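Local coordinates for suppressor protein MPT5 (Saccharomyces cerevisiae, PDB 5BZ1) that binds the 3'-UTRs of target mRNAs through its Pumilio-repeat domain, the part present here, and negatively regulates expression of HO, at residues 255-258 against 259-263. Residues are numbered along the deposited sequence; the frame is centred on the assembly and turned at random.
Sequences NVVE and KFIKK. With nucleotides of chain B.
Glu258 and Lys262, one helical turn apart, meet through a nearly straight backbone bond, Lys262 N to Glu258 O at 2.9 Å (174°), and the CB and CG of Lys262 pack close to the same carbonyl oxygen. Lys259 N donates likewise to Asn255 O, though less straight, while the CB of Lys259 rests 3.6 Å from Asn255 O. With CG anti to the backbone N (chi1 -174°), the Lys259 chain then leads away to a salt bridge with Asp224. Beside these, Val257 CG1 and Ile261 CD1 lie side by side at 3.9 Å, both residues touching Phe305 of helix 288-307.

Pumilio repeats illustrate how one helix can serve both scaffold and reader: in repeat 7 of this PUF fold, helix 253-273 turns Asn255 and Glu258 to the RNA. The extended Glu258 side chain reaches the base-pairing edge of G2 of chain B, where OE1 accepts from both N1 and N2, each at 2.6 Å; one oxygen shared by these two donors is consistent with selective reading of guanine. Its other oxygen, OE2, is held by Thr324 of helix 318-326, which would help fix the rotation of the carboxylate. The Asn255 amide sits between neighbouring bases, its OD1 3.3 Å from N2 of G2 and its CG 3.4 Å from C4 of U3 of chain B, while ND2 is tied back to Phe252 O. Were Asn255 replaced by an alanine, the amide between G2 and U3 would be lost, which is likely to open a gap between the bases and leave Phe252 O without this donor.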
ATOM      1  N   ASN A 255     -10.628 -13.441  -5.292  1.00 25.54           N
ATOM      2  CA  ASN A 255     -10.758 -12.604  -4.101  1.00 28.79           C
ATOM      3  C   ASN A 255     -11.205 -11.186  -4.440  1.00 26.95           C
ATOM      4  O   ASN A 255     -11.919 -10.549  -3.665  1.00 25.83           O
ATOM      5  CB  ASN A 255      -9.436 -12.554  -3.335  1.00 27.19           C
ATOM      6  CG  ASN A 255      -8.981 -13.920  -2.879  1.00 32.65           C
ATOM      7  OD1 ASN A 255      -9.470 -14.447  -1.878  1.00 29.52           O
ATOM      8  ND2 ASN A 255      -8.040 -14.508  -3.613  1.00 30.74           N
ATOM      9  N   VAL A 256     -10.764 -10.692  -5.592  1.00 24.37           N
ATOM     10  CA  VAL A 256     -11.148  -9.364  -6.050  1.00 27.53           C
ATOM     11  C   VAL A 256     -12.634  -9.350  -6.411  1.00 30.35           C
ATOM     12  O   VAL A 256     -13.350  -8.393  -6.103  1.00 29.38           O
ATOM     13  CB  VAL A 256     -10.307  -8.923  -7.260  1.00 27.23           C
ATOM     14  CG1 VAL A 256     -10.720  -7.535  -7.727  1.00 26.52           C
ATOM     15  CG2 VAL A 256      -8.826  -8.942  -6.910  1.00 26.57           C
ATOM     16  N   VAL A 257     -13.091 -10.421  -7.058  1.00 27.58           N
ATOM     17  CA  VAL A 257     -14.500 -10.568  -7.417  1.00 27.83           C
ATOM     18  C   VAL A 257     -15.392 -10.559  -6.174  1.00 30.27           C
ATOM     19  O   VAL A 257     -16.403  -9.856  -6.134  1.00 29.62           O
ATOM     20  CB  VAL A 257     -14.749 -11.855  -8.222  1.00 26.12           C
ATOM     21  CG1 VAL A 257     -16.232 -12.037  -8.500  1.00 25.36           C
ATOM     22  CG2 VAL A 257     -13.975 -11.816  -9.525  1.00 29.66           C
ATOM     23  N   GLU A 258     -15.010 -11.338  -5.162  1.00 27.11           N
ATOM     24  CA  GLU A 258     -15.753 -11.389  -3.904  1.00 27.40           C
ATOM     25  C   GLU A 258     -15.832 -10.020  -3.230  1.00 30.81           C
ATOM     26  O   GLU A 258     -16.894  -9.604  -2.767  1.00 29.18           O
ATOM     27  CB  GLU A 258     -15.111 -12.384  -2.939  1.00 29.16           C
ATOM     28  CG  GLU A 258     -15.181 -13.838  -3.372  1.00 29.67           C
ATOM     29  CD  GLU A 258     -14.708 -14.780  -2.281  1.00 36.46           C
ATOM     30  OE1 GLU A 258     -13.495 -15.070  -2.231  1.00 32.57           O
ATOM     31  OE2 GLU A 258     -15.550 -15.227  -1.473  1.00 41.42           O
ATOM     32  N   LYS A 259     -14.700  -9.327  -3.160  1.00 30.33           N
ATOM     33  CA  LYS A 259     -14.674  -8.014  -2.531  1.00 33.36           C
ATOM     34  C   LYS A 259     -15.557  -7.038  -3.304  1.00 27.15           C
ATOM     35  O   LYS A 259     -16.233  -6.201  -2.710  1.00 30.26           O
ATOM     36  CB  LYS A 259     -13.249  -7.475  -2.439  1.00 30.23           C
ATOM     37  CG  LYS A 259     -13.164  -6.167  -1.668  1.00 34.15           C
ATOM     38  CD  LYS A 259     -11.749  -5.857  -1.250  1.00 37.84           C
ATOM     39  CE  LYS A 259     -11.708  -4.721  -0.240  1.00 50.50           C
ATOM     40  NZ  LYS A 259     -12.187  -5.130   1.109  1.00 54.99           N
ATOM     41  N   PHE A 260     -15.555  -7.165  -4.627  1.00 27.27           N
ATOM     42  CA  PHE A 260     -16.370  -6.317  -5.488  1.00 29.58           C
ATOM     43  C   PHE A 260     -17.856  -6.551  -5.208  1.00 33.09           C
ATOM     44  O   PHE A 260     -18.630  -5.604  -5.056  1.00 34.01           O
ATOM     45  CB  PHE A 260     -16.043  -6.599  -6.956  1.00 34.43           C
ATOM     46  CG  PHE A 260     -16.753  -5.695  -7.928  1.00 41.20           C
ATOM     47  CD1 PHE A 260     -16.339  -4.383  -8.105  1.00 42.41           C
ATOM     48  CD2 PHE A 260     -17.825  -6.164  -8.678  1.00 42.05           C
ATOM     49  CE1 PHE A 260     -16.988  -3.547  -9.002  1.00 43.77           C
ATOM     50  CE2 PHE A 260     -18.478  -5.335  -9.579  1.00 42.55           C
ATOM     51  CZ  PHE A 260     -18.060  -4.025  -9.738  1.00 42.82           C
ATOM     52  N   ILE A 261     -18.242  -7.822  -5.132  1.00 28.70           N
ATOM     53  CA  ILE A 261     -19.628  -8.197  -4.869  1.00 30.34           C
ATOM     54  C   ILE A 261     -20.096  -7.723  -3.491  1.00 30.98           C
ATOM     55  O   ILE A 261     -21.176  -7.138  -3.367  1.00 33.28           O
ATOM     56  CB  ILE A 261     -19.833  -9.715  -5.023  1.00 27.51           C
ATOM     57  CG1 ILE A 261     -19.704 -10.113  -6.495  1.00 28.89           C
ATOM     58  CG2 ILE A 261     -21.196 -10.143  -4.485  1.00 28.13           C
ATOM     59  CD1 ILE A 261     -19.697 -11.616  -6.737  1.00 26.60           C
ATOM     60  N   LYS A 262     -19.289  -7.978  -2.462  1.00 29.62           N
ATOM     61  CA  LYS A 262     -19.598  -7.511  -1.112  1.00 33.86           C
ATOM     62  C   LYS A 262     -19.743  -5.990  -1.066  1.00 34.17           C
ATOM     63  O   LYS A 262     -20.579  -5.460  -0.335  1.00 37.77           O
ATOM     64  CB  LYS A 262     -18.524  -7.963  -0.117  1.00 30.58           C
ATOM     65  CG  LYS A 262     -18.531  -9.459   0.192  1.00 36.45           C
ATOM     66  CD  LYS A 262     -17.530  -9.793   1.296  1.00 46.55           C
ATOM     67  CE  LYS A 262     -16.586 -10.908   0.871  1.00 56.03           C
ATOM     68  NZ  LYS A 262     -15.556 -11.198   1.911  1.00 60.91           N
ATOM     69  N   LYS A 263     -18.928  -5.293  -1.852  1.00 31.89           N
ATOM     70  CA  LYS A 263     -18.988  -3.838  -1.912  1.00 35.45           C
ATOM     71  C   LYS A 263     -20.320  -3.367  -2.498  1.00 36.30           C
ATOM     72  O   LYS A 263     -20.919  -2.406  -2.014  1.00 38.23           O
ATOM     73  CB  LYS A 263     -17.826  -3.285  -2.737  1.00 37.02           C
ATOM     74  CG  LYS A 263     -17.757  -1.769  -2.731  1.00 43.07           C
ATOM     75  CD  LYS A 263     -16.575  -1.249  -3.527  1.00 49.82           C
ATOM     76  CE  LYS A 263     -16.542   0.268  -3.493  1.00 54.36           C
ATOM     77  NZ  LYS A 263     -16.422   0.797  -2.104  1.00 58.36           N
TER
ATOM     78  P     G B   2      -8.192 -24.478   1.828  1.00 35.68           P
ATOM     79  OP1   G B   2      -6.800 -24.798   2.220  1.00 38.68           O
ATOM     80  OP2   G B   2      -9.161 -24.003   2.849  1.00 47.09           O
ATOM     81  O5'   G B   2      -8.134 -23.387   0.674  1.00 31.54           O
ATOM     82  C5'   G B   2      -7.531 -23.681  -0.576  1.00 32.69           C
ATOM     83  C4'   G B   2      -7.336 -22.427  -1.382  1.00 28.70           C
ATOM     84  O4'   G B   2      -8.624 -21.862  -1.722  1.00 31.92           O
ATOM     85  C3'   G B   2      -6.617 -21.299  -0.667  1.00 32.58           C
ATOM     86  O3'   G B   2      -5.211 -21.464  -0.664  1.00 37.36           O
ATOM     87  C2'   G B   2      -7.096 -20.065  -1.422  1.00 27.06           C
ATOM     88  O2'   G B   2      -6.369 -19.891  -2.630  1.00 32.08           O
ATOM     89  C1'   G B   2      -8.536 -20.456  -1.767  1.00 29.56           C
ATOM     90  N9    G B   2      -9.514 -19.890  -0.817  1.00 31.41           N
ATOM     91  C8    G B   2      -9.757 -20.259   0.487  1.00 32.42           C
ATOM     92  N7    G B   2     -10.693 -19.539   1.044  1.00 35.10           N
ATOM     93  C5    G B   2     -11.092 -18.640   0.062  1.00 31.13           C
ATOM     94  C6    G B   2     -12.070 -17.612   0.083  1.00 29.06           C
ATOM     95  O6    G B   2     -12.816 -17.273   1.006  1.00 33.36           O
ATOM     96  N1    G B   2     -12.138 -16.955  -1.138  1.00 28.63           N
ATOM     97  C2    G B   2     -11.362 -17.247  -2.234  1.00 27.98           C
ATOM     98  N2    G B   2     -11.570 -16.502  -3.328  1.00 27.77           N
ATOM     99  N3    G B   2     -10.447 -18.197  -2.266  1.00 27.68           N
ATOM    100  C4    G B   2     -10.366 -18.848  -1.091  1.00 28.08           C
ATOM    101  P     U B   3      -4.303 -20.675   0.407  1.00 34.64           P
ATOM    102  OP1   U B   3      -2.893 -21.088   0.183  1.00 34.30           O
ATOM    103  OP2   U B   3      -4.889 -20.854   1.762  1.00 34.21           O
ATOM    104  O5'   U B   3      -4.470 -19.147  -0.018  1.00 37.40           O
ATOM    105  C5'   U B   3      -3.772 -18.111   0.653  1.00 31.10           C
ATOM    106  C4'   U B   3      -3.005 -17.258  -0.324  1.00 30.32           C
ATOM    107  O4'   U B   3      -3.899 -16.692  -1.316  1.00 32.19           O
ATOM    108  C3'   U B   3      -2.286 -16.053   0.258  1.00 27.27           C
ATOM    109  O3'   U B   3      -1.059 -16.415   0.866  1.00 32.88           O
ATOM    110  C2'   U B   3      -2.122 -15.145  -0.956  1.00 29.25           C
ATOM    111  O2'   U B   3      -1.009 -15.550  -1.740  1.00 28.04           O
ATOM    112  C1'   U B   3      -3.407 -15.440  -1.744  1.00 31.67           C
ATOM    113  N1    U B   3      -4.452 -14.414  -1.532  1.00 25.28           N
ATOM    114  C2    U B   3      -4.392 -13.279  -2.327  1.00 27.09           C
ATOM    115  O2    U B   3      -3.525 -13.101  -3.167  1.00 30.29           O
ATOM    116  N3    U B   3      -5.377 -12.351  -2.098  1.00 24.43           N
ATOM    117  C4    U B   3      -6.398 -12.446  -1.173  1.00 28.54           C
ATOM    118  O4    U B   3      -7.212 -11.521  -1.082  1.00 26.07           O
ATOM    119  C5    U B   3      -6.394 -13.652  -0.394  1.00 28.47           C
ATOM    120  C6    U B   3      -5.446 -14.581  -0.590  1.00 27.38           C
TER